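Side-chain contacts in putative reductase (Peptoclostridium difficile, PDB 5J6C), which probably reduces nitro compounds such as metronidazole with the help of bound flavin mononucleotide, working as a two-subunit assembly: residues 54-59 against 73-78; 69-74 against 121-126; 103-108 against 160-165. All blocks are in the same frame, centred on the assembly; numbering follows the deposited sequence.

Contact 1: 54-59 against 73-78; sequences KILKAA and FIVVDD
Leu56 on helix 49-60 and Phe73 on strand 71-76 have the nearest CA atoms of the two segments, 8.4 Å apart, although Leu56 meets Val75 and it is Ala59 that meets Phe73. The helix and the strand meet chiefly through side chains, as helices do when they pack on the central antiparallel sheet in the α+β fold of the nitroreductase family. About 177 Å² is buried between the segments, and all four touching residues are buried.

The contact divides into two small units. In the first, Ala59 points its methyl at the strand and sets CB over one face of the Phe73 ring. This is a CH-pi contact, with CB 4.0 Å from the ring centroid and 24° off the normal. Phe73 carries CG anti to its own carbonyl carbon (chi1 -50°), which swings the ring toward the helix. In the second unit, Leu56 leaves its helix across the line to the strand, and only its forked end closes in on Val75.

Other partners complete the layer: Ile127 of helix 116-133 touches Ala59, while Ile104 and Ile106 of strand 102-109 touch Phe73. Beyond the strand the sheet runs on into the second subunit, whose Val196 packs on Val75.

Val75 CG2, the methyl anti to the carbonyl carbon, sits before both prongs of the leucine fork, 3.9 Å from Leu56 CD2 and 4.0 Å from Leu56 CD1.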
loop_
_atom_site.group_PDB
_atom_site.type_symbol
_atom_site.label_atom_id
_atom_site.label_comp_id
_atom_site.label_asym_id
_atom_site.label_seq_id
_atom_site.Cartn_x
_atom_site.Cartn_y
_atom_site.Cartn_z
ATOM N N LYS A 54 -14.911 -11.652 -2.464
ATOM C CA LYS A 54 -14.511 -10.914 -1.273
ATOM C C LYS A 54 -13.185 -10.184 -1.491
ATOM O O LYS A 54 -12.992 -9.079 -0.974
ATOM C CB LYS A 54 -14.426 -11.853 -0.076
ATOM C CG LYS A 54 -15.772 -12.407 0.374
ATOM C CD LYS A 54 -15.563 -13.518 1.386
ATOM C CE LYS A 54 -16.884 -14.013 1.992
ATOM N NZ LYS A 54 -16.632 -15.225 2.813
ATOM N N ILE A 55 -12.263 -10.782 -2.254
ATOM C CA ILE A 55 -11.001 -10.108 -2.585
ATOM C C ILE A 55 -11.260 -8.839 -3.391
ATOM O O ILE A 55 -10.665 -7.786 -3.137
ATOM C CB ILE A 55 -10.063 -11.064 -3.340
ATOM C CG1 ILE A 55 -9.565 -12.176 -2.424
ATOM C CG2 ILE A 55 -8.908 -10.309 -3.940
ATOM C CD1 ILE A 55 -8.809 -13.257 -3.169
ATOM N N LEU A 56 -12.158 -8.916 -4.372
ATOM C CA LEU A 56 -12.467 -7.738 -5.171
ATOM C C LEU A 56 -13.162 -6.660 -4.340
ATOM O O LEU A 56 -12.926 -5.466 -4.551
ATOM C CB LEU A 56 -13.311 -8.152 -6.378
ATOM C CG LEU A 56 -12.524 -8.932 -7.444
ATOM C CD1 LEU A 56 -13.433 -9.681 -8.409
ATOM C CD2 LEU A 56 -11.619 -7.967 -8.201
ATOM N N LYS A 57 -14.028 -7.062 -3.400
ATOM C CA LYS A 57 -14.671 -6.100 -2.504
ATOM C C LYS A 57 -13.649 -5.360 -1.652
ATOM O O LYS A 57 -13.766 -4.149 -1.457
ATOM C CB LYS A 57 -15.682 -6.799 -1.596
ATOM C CG LYS A 57 -17.068 -6.957 -2.175
ATOM C CD LYS A 57 -18.015 -7.507 -1.110
ATOM C CE LYS A 57 -19.477 -7.441 -1.524
ATOM N NZ LYS A 57 -20.356 -7.654 -0.325
ATOM N N ALA A 58 -12.650 -6.072 -1.117
ATOM C CA ALA A 58 -11.605 -5.392 -0.351
ATOM C C ALA A 58 -10.863 -4.384 -1.216
ATOM O O ALA A 58 -10.602 -3.253 -0.782
ATOM C CB ALA A 58 -10.622 -6.400 0.240
ATOM N N ALA A 59 -10.524 -4.772 -2.449
ATOM C CA ALA A 59 -9.829 -3.856 -3.355
ATOM C C ALA A 59 -10.661 -2.610 -3.637
ATOM O O ALA A 59 -10.136 -1.490 -3.630
ATOM C CB ALA A 59 -9.489 -4.566 -4.659
ATOM N N PHE A 73 -8.962 -3.142 -12.045
ATOM C CA PHE A 73 -8.504 -4.500 -11.785
ATOM C C PHE A 73 -8.880 -5.402 -12.949
ATOM O O PHE A 73 -10.021 -5.383 -13.420
ATOM C CB PHE A 73 -9.085 -5.005 -10.461
ATOM C CG PHE A 73 -8.882 -4.036 -9.327
ATOM C CD1 PHE A 73 -7.642 -3.916 -8.708
ATOM C CD2 PHE A 73 -9.905 -3.203 -8.920
ATOM C CE1 PHE A 73 -7.439 -3.002 -7.673
ATOM C CE2 PHE A 73 -9.719 -2.285 -7.898
ATOM C CZ PHE A 73 -8.483 -2.182 -7.268
ATOM N N ILE A 74 -7.907 -6.160 -13.431
ATOM C CA ILE A 74 -8.128 -7.162 -14.459
ATOM C C ILE A 74 -7.916 -8.519 -13.810
ATOM O O ILE A 74 -6.785 -8.896 -13.462
ATOM C CB ILE A 74 -7.211 -6.961 -15.674
ATOM C CG1 ILE A 74 -7.334 -5.524 -16.186
ATOM C CG2 ILE A 74 -7.573 -7.959 -16.778
ATOM C CD1 ILE A 74 -6.410 -5.221 -17.351
ATOM N N VAL A 75 -9.020 -9.233 -13.624
ATOM C CA VAL A 75 -9.003 -10.595 -13.114
ATOM C C VAL A 75 -8.651 -11.544 -14.251
ATOM O O VAL A 75 -9.302 -11.543 -15.304
ATOM C CB VAL A 75 -10.370 -10.949 -12.505
ATOM C CG1 VAL A 75 -10.406 -12.408 -12.027
ATOM C CG2 VAL A 75 -10.716 -9.976 -11.390
ATOM N N VAL A 76 -7.636 -12.377 -14.039
ATOM C CA VAL A 76 -7.174 -13.305 -15.062
ATOM C C VAL A 76 -7.183 -14.711 -14.485
ATOM O O VAL A 76 -6.514 -14.975 -13.480
ATOM C CB VAL A 76 -5.771 -12.943 -15.574
ATOM C CG1 VAL A 76 -5.346 -13.914 -16.665
ATOM C CG2 VAL A 76 -5.773 -11.509 -16.080
ATOM N N ASP A 77 -7.943 -15.612 -15.112
ATOM C CA ASP A 77 -7.914 -17.022 -14.754
ATOM C C ASP A 77 -7.752 -17.927 -15.964
ATOM O O ASP A 77 -7.739 -19.155 -15.802
ATOM C CB ASP A 77 -9.180 -17.416 -13.967
ATOM C CG ASP A 77 -10.420 -17.511 -14.838
ATOM O OD1 ASP A 77 -10.408 -17.051 -16.004
ATOM O OD2 ASP A 77 -11.428 -18.039 -14.330
ATOM N N ASP A 78 -7.642 -17.361 -17.162
ATOM C CA ASP A 78 -7.372 -18.142 -18.359
ATOM C C ASP A 78 -5.924 -18.609 -18.354
ATOM O O ASP A 78 -4.999 -17.800 -18.220
ATOM C CB ASP A 78 -7.664 -17.306 -19.602
ATOM C CG ASP A 78 -7.203 -17.982 -20.869
ATOM O OD1 ASP A 78 -7.901 -18.906 -21.333
ATOM O OD2 ASP A 78 -6.137 -17.603 -21.393
#

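Contact 2: 69-74 against 121-126; sequences RTWEFI and SIAASY
Beside the flavin site, on the strand through which the sheet continues into the second subunit, Trp71 and Phe73 of strand 71-76 receive the methyl of Ala123 from helix 116-133. The CA atoms of Trp71 and Ala123 lie 7.9 Å apart, and a single methyl, Ala123 CB, bridges from the helix to the rings.

One methyl serves two rings in different ways. Over the five-membered ring of the Trp71 indole, Ala123 CB makes a CH-pi contact, 4.0 Å from the centroid and 23° off the normal. Against Phe73 the same methyl lies in the ring plane, at the edge, 3.7 Å from both CE1 and CZ of Phe73. Phe73 CZ itself stands 3.5 Å above the rim of the indole, on the face that Ala123 uses, and the two ring planes are inclined at about 35°. Across the indole, Arg69 CA lies over the centre of the opposite face. The indole is thus held between the chain that leads into its strand and the helix.

Within the helix, Ile122 O accepts two bonds, from Tyr126 N and from Ser125 OG. Ile122 touches the flavin, so this turn of helix carries a pocket residue beside the one that meets the rings.

Helix 116-133 lies here between strand 71-76, which Ala123 meets, strand 102-109, whose Ile106 touches Ala124, and the second subunit, where Ser125 OG is hydrogen-bonded to the Ser125 OG of that chain.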
loop_
_atom_site.group_PDB
_atom_site.type_symbol
_atom_site.label_atom_id
_atom_site.label_comp_id
_atom_site.label_asym_id
_atom_site.label_seq_id
_atom_site.Cartn_x
_atom_site.Cartn_y
_atom_site.Cartn_z
ATOM N N ARG A 69 -10.067 7.095 -6.857
ATOM C CA ARG A 69 -10.068 5.684 -7.246
ATOM C C ARG A 69 -9.484 5.474 -8.648
ATOM O O ARG A 69 -10.124 4.919 -9.537
ATOM C CB ARG A 69 -11.488 5.119 -7.171
ATOM C CG ARG A 69 -12.128 5.227 -5.789
ATOM C CD ARG A 69 -13.510 4.602 -5.803
ATOM N NE ARG A 69 -14.074 4.440 -4.460
ATOM C CZ ARG A 69 -15.375 4.299 -4.225
ATOM N NH1 ARG A 69 -16.235 4.329 -5.243
ATOM N NH2 ARG A 69 -15.822 4.143 -2.978
ATOM N N THR A 70 -8.237 5.916 -8.835
ATOM C CA THR A 70 -7.629 5.861 -10.164
ATOM C C THR A 70 -7.440 4.433 -10.678
ATOM O O THR A 70 -7.229 4.249 -11.879
ATOM C CB THR A 70 -6.262 6.562 -10.178
ATOM O OG1 THR A 70 -5.381 5.896 -9.267
ATOM C CG2 THR A 70 -6.379 8.029 -9.784
ATOM N N TRP A 71 -7.489 3.427 -9.805
ATOM C CA TRP A 71 -7.119 2.082 -10.200
ATOM C C TRP A 71 -8.241 1.383 -10.971
ATOM O O TRP A 71 -9.378 1.856 -11.046
ATOM C CB TRP A 71 -6.727 1.247 -8.981
ATOM C CG TRP A 71 -7.403 1.593 -7.653
ATOM C CD1 TRP A 71 -6.783 2.056 -6.528
ATOM C CD2 TRP A 71 -8.792 1.470 -7.314
ATOM N NE1 TRP A 71 -7.690 2.240 -5.522
ATOM C CE2 TRP A 71 -8.933 1.884 -5.973
ATOM C CE3 TRP A 71 -9.930 1.052 -8.010
ATOM C CZ2 TRP A 71 -10.168 1.891 -5.312
ATOM C CZ3 TRP A 71 -11.146 1.057 -7.352
ATOM C CH2 TRP A 71 -11.254 1.482 -6.020
ATOM N N GLU A 72 -7.878 0.256 -11.586
ATOM C CA GLU A 72 -8.803 -0.735 -12.135
ATOM C C GLU A 72 -8.142 -2.099 -12.015
ATOM O O GLU A 72 -6.918 -2.208 -11.906
ATOM C CB GLU A 72 -9.179 -0.482 -13.606
ATOM C CG GLU A 72 -9.376 0.974 -13.956
ATOM C CD GLU A 72 -10.567 1.220 -14.838
ATOM O OE1 GLU A 72 -11.286 0.246 -15.154
ATOM O OE2 GLU A 72 -10.770 2.396 -15.222
ATOM N N PHE A 73 -8.962 -3.142 -12.045
ATOM C CA PHE A 73 -8.504 -4.500 -11.785
ATOM C C PHE A 73 -8.880 -5.402 -12.949
ATOM O O PHE A 73 -10.021 -5.383 -13.420
ATOM C CB PHE A 73 -9.085 -5.005 -10.461
ATOM C CG PHE A 73 -8.882 -4.036 -9.327
ATOM C CD1 PHE A 73 -7.642 -3.916 -8.708
ATOM C CD2 PHE A 73 -9.905 -3.203 -8.920
ATOM C CE1 PHE A 73 -7.439 -3.002 -7.673
ATOM C CE2 PHE A 73 -9.719 -2.285 -7.898
ATOM C CZ PHE A 73 -8.483 -2.182 -7.268
ATOM N N ILE A 74 -7.907 -6.160 -13.431
ATOM C CA ILE A 74 -8.128 -7.162 -14.459
ATOM C C ILE A 74 -7.916 -8.519 -13.810
ATOM O O ILE A 74 -6.785 -8.896 -13.462
ATOM C CB ILE A 74 -7.211 -6.961 -15.674
ATOM C CG1 ILE A 74 -7.334 -5.524 -16.186
ATOM C CG2 ILE A 74 -7.573 -7.959 -16.778
ATOM C CD1 ILE A 74 -6.410 -5.221 -17.351
ATOM N N SER A 121 -0.881 0.779 -5.120
ATOM C CA SER A 121 -0.154 -0.017 -4.145
ATOM C C SER A 121 -1.041 -0.364 -2.957
ATOM O O SER A 121 -0.960 -1.476 -2.420
ATOM C CB SER A 121 1.089 0.735 -3.673
ATOM O OG SER A 121 1.932 1.051 -4.751
ATOM N N ILE A 122 -1.890 0.576 -2.540
ATOM C CA ILE A 122 -2.785 0.329 -1.417
ATOM C C ILE A 122 -3.820 -0.718 -1.784
ATOM O O ILE A 122 -4.115 -1.623 -0.993
ATOM C CB ILE A 122 -3.456 1.633 -0.970
ATOM C CG1 ILE A 122 -2.414 2.596 -0.405
ATOM C CG2 ILE A 122 -4.573 1.331 0.029
ATOM C CD1 ILE A 122 -2.847 4.028 -0.489
ATOM N N ALA A 123 -4.408 -0.600 -2.976
ATOM C CA ALA A 123 -5.393 -1.587 -3.399
ATOM C C ALA A 123 -4.777 -2.982 -3.473
ATOM O O ALA A 123 -5.382 -3.965 -3.028
ATOM C CB ALA A 123 -5.999 -1.172 -4.739
ATOM N N ALA A 124 -3.559 -3.082 -4.010
ATOM C CA ALA A 124 -2.891 -4.376 -4.087
ATOM C C ALA A 124 -2.629 -4.950 -2.705
ATOM O O ALA A 124 -2.698 -6.172 -2.517
ATOM C CB ALA A 124 -1.579 -4.237 -4.864
ATOM N N SER A 125 -2.318 -4.096 -1.726
ATOM C CA SER A 125 -2.101 -4.600 -0.379
ATOM C C SER A 125 -3.405 -5.094 0.224
ATOM O O SER A 125 -3.424 -6.130 0.892
ATOM C CB SER A 125 -1.454 -3.529 0.498
ATOM O OG SER A 125 -2.428 -2.655 1.051
ATOM N N TYR A 126 -4.511 -4.387 -0.031
ATOM C CA TYR A 126 -5.809 -4.868 0.437
ATOM C C TYR A 126 -6.139 -6.218 -0.193
ATOM O O TYR A 126 -6.679 -7.107 0.475
ATOM C CB TYR A 126 -6.912 -3.839 0.141
ATOM C CG TYR A 126 -7.026 -2.678 1.135
ATOM C CD1 TYR A 126 -5.927 -2.259 1.892
ATOM C CD2 TYR A 126 -8.236 -2.011 1.325
ATOM C CE1 TYR A 126 -6.021 -1.196 2.797
ATOM C CE2 TYR A 126 -8.342 -0.945 2.246
ATOM C CZ TYR A 126 -7.227 -0.550 2.976
ATOM O OH TYR A 126 -7.317 0.492 3.882
#

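Contact 3: 103-108 against 160-165; sequences AIVIIA and EELKVP
Val105 and Leu162 meet tip to tip, Val105 CG2 lying 3.9 Å from Leu162 CD1. Two residues further along both segments the pattern recurs, with Ile107 CD1 4.0 Å from Val164 CG1. From strand 102-109 the first pair reaches the last turn of helix 154-162, the second the loop beyond it.

The torsions explain the reach. Ile107 holds CG1 in the crowded position between backbone N and carbonyl carbon (chi1 69°), and the chain then extends to bring CD1 forward. Val164 answers with CG1, the branch anti to its backbone N. Between Leu162 and Val164 in the chain stands Lys163 with a positive phi of 61°, a left-handed backbone conformation where the chain leaves the helix, consistent with Leu162 and Val164 both facing the strand.

Further out, Val170 of strand 168-177 lies beside Val105, and Ile74 of strand 71-76 touches Val164. Phe201 of the second subunit packs on Ile107, Val164 and Pro165, so the C-terminal end of that chain helps close this side of the sheet.

Every touching group is a buried aliphatic end, and no directed bond fixes one segment against the other; the fit therefore rests on shape and on the exclusion of water.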
loop_
_atom_site.group_PDB
_atom_site.type_symbol
_atom_site.label_atom_id
_atom_site.label_comp_id
_atom_site.label_asym_id
_atom_site.label_seq_id
_atom_site.Cartn_x
_atom_site.Cartn_y
_atom_site.Cartn_z
ATOM N N ALA A 103 -4.911 -14.512 -11.033
ATOM C CA ALA A 103 -4.097 -13.311 -10.945
ATOM C C ALA A 103 -5.026 -12.114 -11.025
ATOM O O ALA A 103 -6.088 -12.175 -11.653
ATOM C CB ALA A 103 -3.038 -13.243 -12.055
ATOM N N ILE A 104 -4.638 -11.040 -10.346
ATOM C CA ILE A 104 -5.286 -9.742 -10.488
ATOM C C ILE A 104 -4.213 -8.746 -10.900
ATOM O O ILE A 104 -3.266 -8.502 -10.142
ATOM C CB ILE A 104 -5.977 -9.281 -9.197
ATOM C CG1 ILE A 104 -7.010 -10.308 -8.731
ATOM C CG2 ILE A 104 -6.628 -7.916 -9.421
ATOM C CD1 ILE A 104 -7.654 -9.918 -7.446
ATOM N N VAL A 105 -4.357 -8.191 -12.096
ATOM C CA VAL A 105 -3.480 -7.133 -12.589
ATOM C C VAL A 105 -4.062 -5.804 -12.128
ATOM O O VAL A 105 -5.232 -5.511 -12.406
ATOM C CB VAL A 105 -3.359 -7.191 -14.119
ATOM C CG1 VAL A 105 -2.400 -6.111 -14.637
ATOM C CG2 VAL A 105 -2.911 -8.577 -14.540
ATOM N N ILE A 106 -3.261 -5.015 -11.406
ATOM C CA ILE A 106 -3.668 -3.697 -10.917
ATOM C C ILE A 106 -3.139 -2.633 -11.876
ATOM O O ILE A 106 -1.922 -2.434 -11.999
ATOM C CB ILE A 106 -3.173 -3.419 -9.494
ATOM C CG1 ILE A 106 -3.801 -4.368 -8.473
ATOM C CG2 ILE A 106 -3.526 -2.003 -9.115
ATOM C CD1 ILE A 106 -2.918 -5.500 -8.094
ATOM N N ILE A 107 -4.055 -1.928 -12.538
ATOM C CA ILE A 107 -3.715 -0.835 -13.439
ATOM C C ILE A 107 -4.313 0.441 -12.870
ATOM O O ILE A 107 -5.172 0.412 -11.988
ATOM C CB ILE A 107 -4.221 -1.076 -14.880
ATOM C CG1 ILE A 107 -5.752 -1.008 -14.922
ATOM C CG2 ILE A 107 -3.684 -2.398 -15.427
ATOM C CD1 ILE A 107 -6.358 -1.130 -16.328
ATOM N N ALA A 108 -3.843 1.577 -13.377
ATOM C CA ALA A 108 -4.309 2.858 -12.877
ATOM C C ALA A 108 -4.328 3.867 -14.009
ATOM O O ALA A 108 -3.431 3.884 -14.856
ATOM C CB ALA A 108 -3.430 3.366 -11.737
ATOM N N GLU A 160 -0.352 -4.703 -24.022
ATOM C CA GLU A 160 -0.621 -5.377 -25.290
ATOM C C GLU A 160 -1.311 -6.714 -25.056
ATOM O O GLU A 160 -2.219 -7.098 -25.802
ATOM C CB GLU A 160 0.679 -5.586 -26.064
ATOM C CG GLU A 160 1.330 -4.300 -26.532
ATOM C CD GLU A 160 0.597 -3.661 -27.710
ATOM O OE1 GLU A 160 -0.212 -4.367 -28.370
ATOM O OE2 GLU A 160 0.839 -2.456 -27.979
ATOM N N GLU A 161 -0.889 -7.436 -24.018
ATOM C CA GLU A 161 -1.441 -8.758 -23.767
ATOM C C GLU A 161 -2.896 -8.668 -23.326
ATOM O O GLU A 161 -3.717 -9.508 -23.703
ATOM C CB GLU A 161 -0.593 -9.471 -22.717
ATOM C CG GLU A 161 -1.085 -10.862 -22.379
ATOM C CD GLU A 161 -1.093 -11.766 -23.599
ATOM O OE1 GLU A 161 -0.142 -11.672 -24.414
ATOM O OE2 GLU A 161 -2.060 -12.545 -23.738
ATOM N N LEU A 162 -3.241 -7.642 -22.547
ATOM C CA LEU A 162 -4.584 -7.498 -21.996
ATOM C C LEU A 162 -5.401 -6.404 -22.687
ATOM O O LEU A 162 -6.502 -6.079 -22.225
ATOM C CB LEU A 162 -4.493 -7.229 -20.489
ATOM C CG LEU A 162 -3.791 -8.333 -19.695
ATOM C CD1 LEU A 162 -3.809 -7.971 -18.239
ATOM C CD2 LEU A 162 -4.479 -9.685 -19.921
ATOM N N LYS A 163 -4.877 -5.822 -23.768
ATOM C CA LYS A 163 -5.596 -4.836 -24.578
ATOM C C LYS A 163 -5.958 -3.592 -23.763
ATOM O O LYS A 163 -7.036 -3.024 -23.905
ATOM C CB LYS A 163 -6.831 -5.469 -25.228
ATOM C CG LYS A 163 -6.479 -6.615 -26.154
ATOM C CD LYS A 163 -5.906 -6.064 -27.454
ATOM C CE LYS A 163 -5.621 -7.152 -28.489
ATOM N NZ LYS A 163 -6.311 -6.944 -29.812
ATOM N N VAL A 164 -5.020 -3.146 -22.936
ATOM C CA VAL A 164 -5.227 -2.005 -22.039
ATOM C C VAL A 164 -4.926 -0.716 -22.779
ATOM O O VAL A 164 -3.837 -0.585 -23.363
ATOM C CB VAL A 164 -4.333 -2.145 -20.811
ATOM C CG1 VAL A 164 -4.523 -0.950 -19.890
ATOM C CG2 VAL A 164 -4.626 -3.455 -20.102
ATOM N N PRO A 165 -5.816 0.282 -22.761
ATOM C CA PRO A 165 -5.519 1.558 -23.419
ATOM C C PRO A 165 -4.317 2.242 -22.782
ATOM O O PRO A 165 -3.955 1.991 -21.629
ATOM C CB PRO A 165 -6.798 2.380 -23.214
ATOM C CG PRO A 165 -7.854 1.369 -22.912
ATOM C CD PRO A 165 -7.171 0.265 -22.178
#

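How the contacts relate
All three contacts are buried and apolar, yet they work on different faces of one sheet. Contacts 1 and 2 share Phe73 and strand 71-76 and hold two helices on the same face, contact 1 mixing aliphatic and aromatic packing, contact 2 relying on aromatic rings. Contact 3 lies on the other face and has no aromatic ring among its touching residues. Backbone pairing joins strands 71-76 and 102-109, which carry the contacts on both faces; Ile74 O, for instance, is 2.9 Å from Val105 N, a probable hydrogen bond. Contact 2 comes nearest the flavin, and all three also touch the second subunit.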